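Local structure of disulphide isomerase (Xylella fastidiosa, 3FK8) at residues A[90-95]-A[108-114]. The protein probably acts as a thioredoxin-fold disulphide isomerase, rearranging disulphide bonds in other proteins. Residues are numbered along the deposited sequence; the frame is centred on the assembly and turned at random.
Sequences DGIPAV and TKGGELA
Segment 90-95 is extended from Ile92 onward, after Gly91 at phi 114°, psi 162°, a conformation suited to glycine, where a CB would also come tight against Ala114 CB. It runs antiparallel to 108-114 at its strand end, where Val95 and Thr108 have CA atoms 5.7 Å apart. Thr108 N donates to Val95 O (3.0 Å), but the return bond ends on a side chain rather than on a carbonyl: Val95 N donates to Thr108 OG1 (3.0 Å), which the p rotamer of Thr108 places within reach. From there 108-114 leaves the sheet edge and loops back, so that Asp90 CA lies 5.0 Å from Gly111 CA and Ile92 CA 5.2 Å from Ala114 CA. Two waters fill the resulting gap. Water 2 donates to Pro93 O (2.8 Å) and accepts from Leu113 N (2.9 Å); water 1 lies 3.2 Å from Gly91 O and 3.3 Å from Thr108 O, with a weak bond from Gly111 N (3.2 Å). The peptide bond before Pro93 is cis, the hallmark cis-proline of the thioredoxin fold; the Pro93 side chain touches Cys44 of the presumed CxxC motif at the start of helix 42-51. On the side of helix 121-132, Leu113 (m,t) packs CB against Pro93 CG (4.1 Å) and CD1 against Val95 CG1 (3.8 Å), and also meets Phe127 and Phe128. A type I turn from Gly111 to Ala114 is closed by Ala114 N to Gly111 O (2.9 Å), while Gly110 N bonds Glu112 OE1 (2.8 Å). Gly111 has positive phi (64°), and a CB there would clash with Asp90 O. At the outer end Lys109 NZ forms a salt bridge with Asp90 OD2 (2.7 Å) and donates to the carbonyl of Asp86.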
# COMPACT_ATOMS: atom_id res chain seq x y z
N ASP A 90 -12.24 -6.19 1.74
CA ASP A 90 -11.89 -7.15 2.64
C ASP A 90 -11.20 -6.56 3.91
O ASP A 90 -10.72 -7.32 4.75
CB ASP A 90 -11.03 -8.17 1.84
CG ASP A 90 -11.84 -8.87 0.73
OD1 ASP A 90 -12.89 -9.48 1.03
OD2 ASP A 90 -11.46 -8.79 -0.46
N GLY A 91 -11.21 -5.21 4.03
CA GLY A 91 -10.66 -4.42 5.14
C GLY A 91 -9.45 -3.56 4.73
O GLY A 91 -8.81 -3.86 3.71
N ILE A 92 -9.14 -2.57 5.55
CA ILE A 92 -7.94 -1.75 5.41
C ILE A 92 -7.04 -1.90 6.64
O ILE A 92 -7.51 -2.21 7.73
CB ILE A 92 -8.26 -0.24 5.11
CG1 ILE A 92 -9.16 0.33 6.21
CG2 ILE A 92 -8.83 -0.07 3.69
CD1 ILE A 92 -9.24 1.85 6.12
N PRO A 93 -5.73 -1.69 6.47
CA PRO A 93 -5.04 -1.40 5.21
C PRO A 93 -5.06 -2.57 4.29
O PRO A 93 -5.15 -3.71 4.72
CB PRO A 93 -3.61 -1.06 5.66
CG PRO A 93 -3.46 -1.85 6.94
CD PRO A 93 -4.80 -1.79 7.61
N ALA A 94 -5.01 -2.30 2.99
CA ALA A 94 -4.99 -3.32 1.94
C ALA A 94 -3.96 -2.95 0.92
O ALA A 94 -3.66 -1.79 0.73
CB ALA A 94 -6.35 -3.45 1.30
N VAL A 95 -3.38 -3.95 0.25
CA VAL A 95 -2.35 -3.66 -0.73
C VAL A 95 -2.64 -4.33 -2.07
O VAL A 95 -3.31 -5.37 -2.13
CB VAL A 95 -0.89 -3.91 -0.24
CG1 VAL A 95 -0.52 -3.12 1.11
CG2 VAL A 95 -0.72 -5.30 0.02
N THR A 108 -4.51 -8.08 -1.55
CA THR A 108 -4.96 -8.68 -0.28
C THR A 108 -6.45 -8.78 -0.34
O THR A 108 -7.10 -7.78 -0.33
CB THR A 108 -4.49 -7.90 0.90
OG1 THR A 108 -4.80 -6.51 0.70
CG2 THR A 108 -2.97 -8.05 1.04
N LYS A 109 -7.00 -9.99 -0.44
CA LYS A 109 -8.44 -10.19 -0.55
C LYS A 109 -9.03 -10.86 0.69
O LYS A 109 -10.18 -11.29 0.65
CB LYS A 109 -8.75 -11.00 -1.81
CG LYS A 109 -8.58 -10.16 -3.06
CD LYS A 109 -9.36 -8.85 -2.92
CE LYS A 109 -10.82 -9.06 -3.32
NZ LYS A 109 -11.67 -7.89 -2.98
N GLY A 110 -8.26 -11.05 1.77
CA GLY A 110 -8.73 -11.73 2.97
C GLY A 110 -8.39 -10.96 4.19
O GLY A 110 -8.28 -11.53 5.26
N GLY A 111 -8.20 -9.64 4.02
CA GLY A 111 -7.93 -8.83 5.19
C GLY A 111 -6.61 -9.22 5.83
O GLY A 111 -6.42 -9.06 7.03
N GLU A 112 -5.65 -9.64 4.99
CA GLU A 112 -4.31 -10.06 5.45
C GLU A 112 -3.62 -9.05 6.36
O GLU A 112 -2.90 -9.42 7.28
CB GLU A 112 -3.39 -10.34 4.25
CG GLU A 112 -3.69 -11.63 3.52
CD GLU A 112 -4.69 -11.50 2.37
OE1 GLU A 112 -5.54 -10.58 2.38
OE2 GLU A 112 -4.70 -12.42 1.51
N LEU A 113 -3.82 -7.75 6.08
CA LEU A 113 -3.20 -6.68 6.88
C LEU A 113 -4.21 -5.91 7.72
O LEU A 113 -3.84 -4.92 8.34
CB LEU A 113 -2.41 -5.71 5.97
CG LEU A 113 -1.30 -6.40 5.19
CD1 LEU A 113 -0.71 -5.38 4.21
CD2 LEU A 113 -0.20 -6.97 6.10
N ALA A 114 -5.44 -6.41 7.81
CA ALA A 114 -6.47 -5.62 8.48
C ALA A 114 -6.29 -5.55 10.01
O ALA A 114 -6.93 -4.74 10.67
CB ALA A 114 -7.84 -6.11 8.09
O HOH W 1 -7.93 -6.80 2.68
O HOH W 2 -5.49 -6.42 4.12